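Local coordinates for protein RNA-dependent RNA Polymerase (Bombyx mori cytoplasmic polyhedrosis virus, PDB 6TZ0) that synthesises RNA on an RNA template, transcribing the double-stranded viral genome conservatively into plus strands and probably copying plus strands into minus strands during replication, at residues A[17-23]-A[848-852]; A[435-439]-A[451-456]; A[833-839]-A[900-906]. All coordinates share one frame; numbering follows the deposited sequence.

Interaction 1: A[17-23]-A[848-852]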
loop_
_atom_site.group_PDB
_atom_site.type_symbol
_atom_site.label_atom_id
_atom_site.label_comp_id
_atom_site.label_asym_id
_atom_site.label_seq_id
_atom_site.Cartn_x
_atom_site.Cartn_y
_atom_site.Cartn_z
ATOM N N LYS A 17 44.581 8.401 11.841
ATOM C CA LYS A 17 45.156 7.163 11.347
ATOM C C LYS A 17 45.226 6.189 12.507
ATOM O O LYS A 17 45.200 6.587 13.672
ATOM C CB LYS A 17 46.560 7.372 10.774
ATOM C CG LYS A 17 46.617 8.225 9.536
ATOM C CD LYS A 17 48.041 8.372 9.071
ATOM C CE LYS A 17 48.121 9.221 7.827
ATOM N NZ LYS A 17 49.526 9.355 7.368
ATOM N N PHE A 18 45.317 4.908 12.187
ATOM C CA PHE A 18 45.422 3.877 13.208
ATOM C C PHE A 18 46.825 3.292 13.197
ATOM O O PHE A 18 47.179 2.520 12.301
ATOM C CB PHE A 18 44.379 2.779 13.026
ATOM C CG PHE A 18 42.981 3.230 13.290
ATOM C CD1 PHE A 18 42.642 3.770 14.518
ATOM C CD2 PHE A 18 41.981 3.015 12.362
ATOM C CE1 PHE A 18 41.349 4.168 14.778
ATOM C CE2 PHE A 18 40.681 3.396 12.625
ATOM C CZ PHE A 18 40.368 3.978 13.832
ATOM N N THR A 19 47.611 3.654 14.198
ATOM C CA THR A 19 48.854 2.981 14.515
ATOM C C THR A 19 48.537 1.844 15.484
ATOM O O THR A 19 47.377 1.468 15.668
ATOM C CB THR A 19 49.858 3.977 15.094
ATOM O OG1 THR A 19 49.376 4.465 16.350
ATOM C CG2 THR A 19 50.028 5.156 14.150
ATOM N N ARG A 20 49.562 1.272 16.106
ATOM C CA ARG A 20 49.299 0.275 17.135
ATOM C C ARG A 20 49.112 0.898 18.511
ATOM O O ARG A 20 48.546 0.251 19.397
ATOM C CB ARG A 20 50.420 -0.763 17.176
ATOM C CG ARG A 20 50.490 -1.612 15.925
ATOM C CD ARG A 20 51.394 -2.808 16.104
ATOM N NE ARG A 20 52.778 -2.447 16.396
ATOM C CZ ARG A 20 53.707 -2.208 15.476
ATOM N NH1 ARG A 20 53.405 -2.276 14.189
ATOM N NH2 ARG A 20 54.940 -1.889 15.843
ATOM N N GLU A 21 49.564 2.134 18.705
ATOM C CA GLU A 21 49.335 2.854 19.947
ATOM C C GLU A 21 48.059 3.677 19.934
ATOM O O GLU A 21 47.657 4.182 20.987
ATOM C CB GLU A 21 50.514 3.786 20.256
ATOM C CG GLU A 21 51.811 3.081 20.615
ATOM C CD GLU A 21 52.647 2.706 19.406
ATOM O OE1 GLU A 21 52.252 3.045 18.270
ATOM O OE2 GLU A 21 53.708 2.075 19.594
ATOM N N SER A 22 47.424 3.836 18.775
ATOM C CA SER A 22 46.213 4.634 18.654
ATOM C C SER A 22 44.959 3.798 18.475
ATOM O O SER A 22 43.877 4.229 18.882
ATOM C CB SER A 22 46.341 5.609 17.479
ATOM O OG SER A 22 46.480 4.926 16.251
ATOM N N PHE A 23 45.084 2.607 17.890
ATOM C CA PHE A 23 43.920 1.763 17.649
ATOM C C PHE A 23 43.439 1.114 18.941
ATOM O O PHE A 23 42.228 1.011 19.182
ATOM C CB PHE A 23 44.274 0.713 16.595
ATOM C CG PHE A 23 43.116 -0.124 16.143
ATOM C CD1 PHE A 23 42.147 0.406 15.310
ATOM C CD2 PHE A 23 43.018 -1.451 16.515
ATOM C CE1 PHE A 23 41.089 -0.359 14.884
ATOM C CE2 PHE A 23 41.959 -2.219 16.090
ATOM C CZ PHE A 23 41.000 -1.675 15.266
ATOM N N TYR A 848 40.156 3.488 8.080
ATOM C CA TYR A 848 41.172 4.526 8.193
ATOM C C TYR A 848 42.545 3.926 7.914
ATOM O O TYR A 848 42.676 2.703 7.843
ATOM C CB TYR A 848 41.083 5.150 9.586
ATOM C CG TYR A 848 39.883 6.037 9.781
ATOM C CD1 TYR A 848 39.929 7.377 9.432
ATOM C CD2 TYR A 848 38.697 5.531 10.293
ATOM C CE1 TYR A 848 38.840 8.191 9.597
ATOM C CE2 TYR A 848 37.598 6.340 10.467
ATOM C CZ TYR A 848 37.677 7.668 10.115
ATOM O OH TYR A 848 36.590 8.481 10.280
ATOM N N PRO A 849 43.582 4.748 7.691
ATOM C CA PRO A 849 44.934 4.193 7.475
ATOM C C PRO A 849 45.469 3.381 8.646
ATOM O O PRO A 849 45.593 3.876 9.765
ATOM C CB PRO A 849 45.782 5.444 7.235
ATOM C CG PRO A 849 44.864 6.392 6.647
ATOM C CD PRO A 849 43.547 6.174 7.301
ATOM N N PHE A 850 45.779 2.116 8.370
ATOM C CA PHE A 850 46.512 1.254 9.283
ATOM C C PHE A 850 47.998 1.348 8.982
ATOM O O PHE A 850 48.399 1.425 7.820
ATOM C CB PHE A 850 46.056 -0.198 9.156
ATOM C CG PHE A 850 44.702 -0.465 9.734
ATOM C CD1 PHE A 850 44.553 -0.710 11.088
ATOM C CD2 PHE A 850 43.577 -0.461 8.928
ATOM C CE1 PHE A 850 43.313 -0.956 11.629
ATOM C CE2 PHE A 850 42.328 -0.702 9.463
ATOM C CZ PHE A 850 42.197 -0.952 10.816
ATOM N N GLU A 851 48.817 1.337 10.029
ATOM C CA GLU A 851 50.256 1.423 9.833
ATOM C C GLU A 851 50.835 0.040 9.570
ATOM O O GLU A 851 50.469 -0.937 10.226
ATOM C CB GLU A 851 50.937 2.055 11.046
ATOM C CG GLU A 851 52.407 2.362 10.813
ATOM C CD GLU A 851 53.082 2.980 12.012
ATOM O OE1 GLU A 851 52.423 3.124 13.058
ATOM O OE2 GLU A 851 54.275 3.328 11.905
ATOM N N ARG A 852 51.734 -0.036 8.595
ATOM C CA ARG A 852 52.448 -1.263 8.288
ATOM C C ARG A 852 53.673 -1.366 9.194
ATOM O O ARG A 852 53.872 -0.554 10.099
ATOM C CB ARG A 852 52.836 -1.289 6.813
ATOM C CG ARG A 852 51.666 -1.259 5.854
ATOM C CD ARG A 852 52.146 -1.394 4.424
ATOM N NE ARG A 852 51.056 -1.348 3.458
ATOM C CZ ARG A 852 50.673 -0.244 2.834
ATOM N NH1 ARG A 852 51.305 0.894 3.063
ATOM N NH2 ARG A 852 49.673 -0.280 1.967
#
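A single parallel beta bridge between Phe-18 and Phe-850, set just ahead of a capped helix and flanked by an aromatic cluster, joins 17-23 to 848-852. Two backbone bonds make the bridge, both from Phe-18: its N donates to Pro-849 O at 2.6 Å, and its O accepts from Glu-851 N at 3.0 Å. Because the bonds go to the residues before and after Phe-850, the two chains run in the same direction, the hallmark of parallel pairing reduced to one residue pair. Phe-850 CA also points its hydrogen at Phe-18 O. After Phe-18 the chain enters helix 20-35. Thr-19 is the N-cap, and with Ser-22 it forms a capping box in which Thr-19 N donates to Ser-22 OG at 2.7 Å.

Beside the bridge the rings of Phe-18, Phe-23, Tyr-848 and Phe-850 gather. The Phe-18 ring leans obliquely on Tyr-848, with CE2 3.5 Å from Tyr-848 CB, and the cluster is extended by Phe-12, whose ring stacks with that of Phe-18. The aliphatic chain of Lys-17 crosses the Pro-849 ring at about a right angle, CG to CB 3.7 Å, while the extended Glu-851 carries OE1 beside Thr-19 CG2. Arg-852 turns elsewhere, into a salt bridge with Asp-877. Phe-23 has CG opposite its own N (chi1 -173°), which brings its ring over to Phe-850. There the pair is edge-to-face, planes at 62°, and Phe-850 CE1 sits 4.0 Å above the Phe-23 ring, offset toward its rim.

Interaction 2: A[435-439]-A[451-456]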
loop_
_atom_site.group_PDB
_atom_site.type_symbol
_atom_site.label_atom_id
_atom_site.label_comp_id
_atom_site.label_asym_id
_atom_site.label_seq_id
_atom_site.Cartn_x
_atom_site.Cartn_y
_atom_site.Cartn_z
ATOM N N LYS A 435 -7.767 -16.339 12.570
ATOM C CA LYS A 435 -8.195 -17.725 12.641
ATOM C C LYS A 435 -8.785 -18.154 11.304
ATOM O O LYS A 435 -9.489 -17.383 10.649
ATOM C CB LYS A 435 -9.220 -17.881 13.761
ATOM C CG LYS A 435 -9.689 -19.286 14.040
ATOM C CD LYS A 435 -10.580 -19.294 15.266
ATOM C CE LYS A 435 -11.915 -18.627 14.978
ATOM N NZ LYS A 435 -12.850 -18.727 16.134
ATOM N N LEU A 436 -8.487 -19.389 10.894
ATOM C CA LEU A 436 -8.825 -19.883 9.559
ATOM C C LEU A 436 -9.633 -21.170 9.693
ATOM O O LEU A 436 -9.061 -22.246 9.876
ATOM C CB LEU A 436 -7.563 -20.107 8.737
ATOM C CG LEU A 436 -6.645 -18.898 8.551
ATOM C CD1 LEU A 436 -5.421 -19.255 7.728
ATOM C CD2 LEU A 436 -7.398 -17.752 7.939
ATOM N N GLU A 437 -10.956 -21.067 9.590
ATOM C CA GLU A 437 -11.848 -22.217 9.666
ATOM C C GLU A 437 -12.809 -22.209 8.485
ATOM O O GLU A 437 -13.249 -21.146 8.038
ATOM C CB GLU A 437 -12.628 -22.235 10.991
ATOM C CG GLU A 437 -13.490 -21.011 11.248
ATOM C CD GLU A 437 -14.287 -21.115 12.530
ATOM O OE1 GLU A 437 -14.191 -22.159 13.206
ATOM O OE2 GLU A 437 -15.009 -20.151 12.860
ATOM N N VAL A 438 -13.121 -23.393 7.963
ATOM C CA VAL A 438 -14.006 -23.530 6.808
ATOM C C VAL A 438 -15.245 -24.343 7.151
ATOM O O VAL A 438 -16.363 -23.825 7.138
ATOM C CB VAL A 438 -13.267 -24.144 5.601
ATOM C CG1 VAL A 438 -14.204 -24.197 4.421
ATOM C CG2 VAL A 438 -12.035 -23.370 5.261
ATOM N N GLY A 439 -15.068 -25.622 7.465
ATOM C CA GLY A 439 -16.197 -26.510 7.644
ATOM C C GLY A 439 -16.488 -26.803 9.097
ATOM O O GLY A 439 -16.782 -27.944 9.462
ATOM N N VAL A 451 -1.678 -18.291 2.545
ATOM C CA VAL A 451 -2.228 -19.368 3.364
ATOM C C VAL A 451 -3.732 -19.196 3.526
ATOM O O VAL A 451 -4.488 -20.173 3.500
ATOM C CB VAL A 451 -1.487 -19.431 4.716
ATOM C CG1 VAL A 451 -2.146 -20.391 5.682
ATOM C CG2 VAL A 451 -0.068 -19.880 4.489
ATOM N N MET A 452 -4.185 -17.947 3.636
ATOM C CA MET A 452 -5.612 -17.634 3.632
ATOM C C MET A 452 -6.280 -18.069 2.333
ATOM O O MET A 452 -7.416 -18.553 2.342
ATOM C CB MET A 452 -5.782 -16.134 3.868
ATOM C CG MET A 452 -7.176 -15.545 3.753
ATOM S SD MET A 452 -8.430 -15.967 4.958
ATOM C CE MET A 452 -9.893 -15.403 4.094
ATOM N N GLN A 453 -5.580 -17.931 1.210
ATOM C CA GLN A 453 -6.133 -18.374 -0.064
ATOM C C GLN A 453 -6.087 -19.893 -0.190
ATOM O O GLN A 453 -6.978 -20.497 -0.794
ATOM C CB GLN A 453 -5.382 -17.693 -1.209
ATOM C CG GLN A 453 -5.882 -18.040 -2.593
ATOM C CD GLN A 453 -7.303 -17.603 -2.829
ATOM O OE1 GLN A 453 -7.692 -16.494 -2.481
ATOM N NE2 GLN A 453 -8.096 -18.484 -3.409
ATOM N N ALA A 454 -5.065 -20.529 0.386
ATOM C CA ALA A 454 -4.983 -21.984 0.356
ATOM C C ALA A 454 -6.017 -22.639 1.264
ATOM O O ALA A 454 -6.407 -23.785 1.026
ATOM C CB ALA A 454 -3.580 -22.433 0.747
ATOM N N VAL A 455 -6.474 -21.938 2.296
ATOM C CA VAL A 455 -7.457 -22.511 3.210
ATOM C C VAL A 455 -8.852 -22.487 2.597
ATOM O O VAL A 455 -9.567 -23.495 2.604
ATOM C CB VAL A 455 -7.394 -21.782 4.567
ATOM C CG1 VAL A 455 -8.607 -22.062 5.397
ATOM C CG2 VAL A 455 -6.183 -22.256 5.340
ATOM N N PHE A 456 -9.255 -21.352 2.027
ATOM C CA PHE A 456 -10.581 -21.191 1.445
ATOM C C PHE A 456 -10.590 -21.422 -0.058
ATOM O O PHE A 456 -11.363 -20.785 -0.776
ATOM C CB PHE A 456 -11.131 -19.806 1.762
ATOM C CG PHE A 456 -11.412 -19.590 3.206
ATOM C CD1 PHE A 456 -12.584 -20.048 3.772
ATOM C CD2 PHE A 456 -10.499 -18.934 4.004
ATOM C CE1 PHE A 456 -12.842 -19.844 5.107
ATOM C CE2 PHE A 456 -10.750 -18.730 5.336
ATOM C CZ PHE A 456 -11.923 -19.183 5.888
#
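Leu-436 carries most of this contact, reaching from strand 434-437 to three residues on one side of helix 449-455 and to the phenylalanine that follows them. Its CG stands opposite the carbonyl carbon (chi1 -57°), and the isobutyl fork divides the work. CD1 rests against both Val-451 CG1, at 4.0 Å, and Val-455 CG2, at 3.9 Å, residues one helical turn apart. CD2 turns the other way, to Met-452 SD at 3.6 Å, and also lies at the edge of the Phe-456 ring, near its plane. Met-452 presents its sulfur there because its chain bends at chi2 (68°).

At Glu-437 the side chain points away from the helix and lies on Val-442 of the partner strand, so the backbone makes the contact: its carbonyl O approaches Phe-456 CZ obliquely to the ring.

Val-438 turns back toward the helix end. Its CG2 does the touching, reaching Val-455 CG1 at 3.7 Å and Phe-456 CE1 at 3.6 Å as the valine and the ring slide past each other in opposite directions. Val-455 CG1 also lies over one face of that ring, 3.9 Å above its plane, so it is wedged among Leu-436, Val-438 and Phe-456.

Elsewhere on the helix, Ala-454 and Val-455 pack on Leu-933 of helix 927-937, and Ala-454 O accepts a weak hydrogen bond from Asn-64 of the Viral structural protein 4 chain. The axes of 435-437 and 451-455 run nearly parallel, 18° apart, and the whole is a beta-beta-alpha unit: hairpin 434-446 with the next helix laid along its first strand.

Interaction 3: A[833-839]-A[900-906]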
loop_
_atom_site.group_PDB
_atom_site.type_symbol
_atom_site.label_atom_id
_atom_site.label_comp_id
_atom_site.label_asym_id
_atom_site.label_seq_id
_atom_site.Cartn_x
_atom_site.Cartn_y
_atom_site.Cartn_z
ATOM N N PRO A 833 35.940 -6.755 18.903
ATOM C CA PRO A 833 36.980 -5.759 18.633
ATOM C C PRO A 833 36.581 -4.840 17.492
ATOM O O PRO A 833 35.661 -5.119 16.722
ATOM C CB PRO A 833 38.197 -6.610 18.260
ATOM C CG PRO A 833 37.619 -7.866 17.730
ATOM C CD PRO A 833 36.381 -8.112 18.533
ATOM N N LEU A 834 37.303 -3.720 17.386
ATOM C CA LEU A 834 37.005 -2.762 16.328
ATOM C C LEU A 834 37.430 -3.253 14.954
ATOM O O LEU A 834 36.995 -2.681 13.952
ATOM C CB LEU A 834 37.671 -1.415 16.594
ATOM C CG LEU A 834 37.153 -0.557 17.733
ATOM C CD1 LEU A 834 37.927 0.732 17.758
ATOM C CD2 LEU A 834 35.693 -0.298 17.542
ATOM N N ALA A 835 38.258 -4.296 14.876
ATOM C CA ALA A 835 38.630 -4.844 13.580
ATOM C C ALA A 835 37.482 -5.585 12.912
ATOM O O ALA A 835 37.546 -5.830 11.707
ATOM C CB ALA A 835 39.832 -5.774 13.724
ATOM N N TRP A 836 36.433 -5.929 13.662
ATOM C CA TRP A 836 35.267 -6.585 13.082
ATOM C C TRP A 836 34.489 -5.653 12.162
ATOM O O TRP A 836 33.771 -6.121 11.272
ATOM C CB TRP A 836 34.358 -7.095 14.200
ATOM C CG TRP A 836 33.187 -7.855 13.707
ATOM C CD1 TRP A 836 33.166 -9.144 13.274
ATOM C CD2 TRP A 836 31.876 -7.337 13.492
ATOM N NE1 TRP A 836 31.906 -9.481 12.855
ATOM C CE2 TRP A 836 31.096 -8.382 12.970
ATOM C CE3 TRP A 836 31.283 -6.090 13.696
ATOM C CZ2 TRP A 836 29.752 -8.223 12.661
ATOM C CZ3 TRP A 836 29.954 -5.935 13.395
ATOM C CH2 TRP A 836 29.201 -6.993 12.883
ATOM N N LEU A 837 34.629 -4.337 12.346
ATOM C CA LEU A 837 33.932 -3.370 11.507
ATOM C C LEU A 837 34.398 -3.386 10.059
ATOM O O LEU A 837 33.670 -2.918 9.185
ATOM C CB LEU A 837 34.112 -1.959 12.065
ATOM C CG LEU A 837 33.417 -1.612 13.376
ATOM C CD1 LEU A 837 33.859 -0.248 13.864
ATOM C CD2 LEU A 837 31.928 -1.630 13.168
ATOM N N PHE A 838 35.578 -3.925 9.772
ATOM C CA PHE A 838 36.177 -3.741 8.461
ATOM C C PHE A 838 36.363 -5.055 7.722
ATOM O O PHE A 838 37.223 -5.147 6.843
ATOM C CB PHE A 838 37.513 -3.021 8.617
ATOM C CG PHE A 838 37.439 -1.820 9.508
ATOM C CD1 PHE A 838 36.806 -0.665 9.095
ATOM C CD2 PHE A 838 38.020 -1.844 10.761
ATOM C CE1 PHE A 838 36.741 0.438 9.926
ATOM C CE2 PHE A 838 37.964 -0.743 11.589
ATOM C CZ PHE A 838 37.327 0.399 11.168
ATOM N N MET A 839 35.575 -6.067 8.041
ATOM C CA MET A 839 35.858 -7.414 7.588
ATOM C C MET A 839 34.823 -7.935 6.604
ATOM O O MET A 839 33.692 -7.444 6.557
ATOM C CB MET A 839 35.959 -8.355 8.796
ATOM C CG MET A 839 37.279 -8.245 9.537
ATOM S SD MET A 839 38.674 -8.880 8.577
ATOM C CE MET A 839 39.457 -7.395 7.946
ATOM N N TYR A 900 46.739 -5.897 15.840
ATOM C CA TYR A 900 45.564 -5.073 15.596
ATOM C C TYR A 900 44.263 -5.782 15.940
ATOM O O TYR A 900 43.220 -5.127 16.006
ATOM C CB TYR A 900 45.489 -4.628 14.136
ATOM C CG TYR A 900 46.442 -3.540 13.713
ATOM C CD1 TYR A 900 46.201 -2.219 14.047
ATOM C CD2 TYR A 900 47.546 -3.826 12.926
ATOM C CE1 TYR A 900 47.058 -1.219 13.644
ATOM C CE2 TYR A 900 48.406 -2.830 12.520
ATOM C CZ TYR A 900 48.157 -1.534 12.876
ATOM O OH TYR A 900 49.019 -0.548 12.469
ATOM N N GLY A 901 44.287 -7.094 16.132
ATOM C CA GLY A 901 43.087 -7.802 16.522
ATOM C C GLY A 901 42.192 -8.225 15.384
ATOM O O GLY A 901 40.988 -8.400 15.589
ATOM N N PHE A 902 42.743 -8.385 14.179
ATOM C CA PHE A 902 41.956 -8.904 13.066
ATOM C C PHE A 902 41.652 -10.384 13.237
ATOM O O PHE A 902 40.606 -10.862 12.781
ATOM C CB PHE A 902 42.693 -8.685 11.746
ATOM C CG PHE A 902 42.722 -7.257 11.284
ATOM C CD1 PHE A 902 41.631 -6.709 10.646
ATOM C CD2 PHE A 902 43.845 -6.474 11.462
ATOM C CE1 PHE A 902 41.649 -5.406 10.204
ATOM C CE2 PHE A 902 43.870 -5.169 11.012
ATOM C CZ PHE A 902 42.769 -4.637 10.388
ATOM N N THR A 903 42.552 -11.117 13.895
ATOM C CA THR A 903 42.393 -12.558 14.018
ATOM C C THR A 903 41.282 -12.929 14.991
ATOM O O THR A 903 40.630 -13.960 14.807
ATOM C CB THR A 903 43.726 -13.193 14.415
ATOM O OG1 THR A 903 43.566 -14.608 14.558
ATOM C CG2 THR A 903 44.258 -12.602 15.692
ATOM N N GLY A 904 41.012 -12.085 15.990
ATOM C CA GLY A 904 39.858 -12.313 16.839
ATOM C C GLY A 904 38.554 -12.089 16.100
ATOM O O GLY A 904 37.588 -12.831 16.293
ATOM N N ALA A 905 38.523 -11.088 15.219
ATOM C CA ALA A 905 37.337 -10.839 14.408
ATOM C C ALA A 905 37.095 -11.968 13.416
ATOM O O ALA A 905 35.950 -12.387 13.207
ATOM C CB ALA A 905 37.483 -9.511 13.674
ATOM N N LEU A 906 38.166 -12.493 12.818
ATOM C CA LEU A 906 38.008 -13.590 11.871
ATOM C C LEU A 906 37.668 -14.898 12.574
ATOM O O LEU A 906 36.886 -15.692 12.044
ATOM C CB LEU A 906 39.268 -13.727 11.024
ATOM C CG LEU A 906 39.421 -12.530 10.083
ATOM C CD1 LEU A 906 40.751 -12.547 9.369
ATOM C CD2 LEU A 906 38.280 -12.509 9.081
#
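Leu-906 N donates to Phe-902 O at 2.9 Å in the first turn of helix 902-911, and the side chains of these same two residues receive Met-839 from across the contact. The thioether chain of Met-839 bends at both chi2 (-69°) and chi3 (101°). This curl lets SD rest on Leu-906 CD2 at 3.7 Å while CE reaches Phe-902 CD1 at 3.5 Å, crossing each partner at about a right angle.

Ala-835 works on the same phenylalanine. Its methyl group makes a CH-pi contact over one face, with CB 4.1 Å from the centroid of the Phe-902 ring, and also touches Gly-901 O. Ala-905, one turn further along the side facing the 3-10 segment, offers a methyl in return: CB lies 3.7 Å from Trp-836 CA and 4.0 Å from Trp-836 CB. With alanines at both positions the backbones come close, the CA atoms of Trp-836 and Ala-905 being 4.9 Å apart. Pro-833 completes the interface, CG lying near Gly-901 O and Ala-905 N.

Gly-901 links two helices. It is the C-prime residue of a Schellman motif that ends helix 894-899, Phe-902 N bonding Leu-897 O and Gly-901 N bonding His-898 O, and also the N-cap of the next helix; its positive phi (86°) accommodates the turn. Further out, Leu-834 packs on Phe-23 and Ile-26 of helix 20-35 and, with Leu-837, on Phe-782 of helix 774-786, which places the 3-10 segment 834-837 among helices 20-35, 774-786 and 902-911.

Overall arrangement
Interactions 1 and 3 are neighbours, their centres about 13 Å apart, and share the long loop after strand 827-831, which interaction 1 joins to the start of helix 20-35 and interaction 3 to the start of helix 902-911. Tyr-900 connects them, its OH 2.7 Å from Glu-851 O in a probable hydrogen bond. Interaction 2 lies across the chain's centre, touching neither. Chemistry follows place. Interaction 3 is the most buried, held by apolar side chains without hydrogen bonds between its segments; interaction 1, partly buried, adds backbone bonds to an aromatic cluster and has charged residues at its margin; interaction 2, also partly buried, is a local contact of aliphatic side chains, a methionine sulfur and one phenylalanine ring near another protein chain.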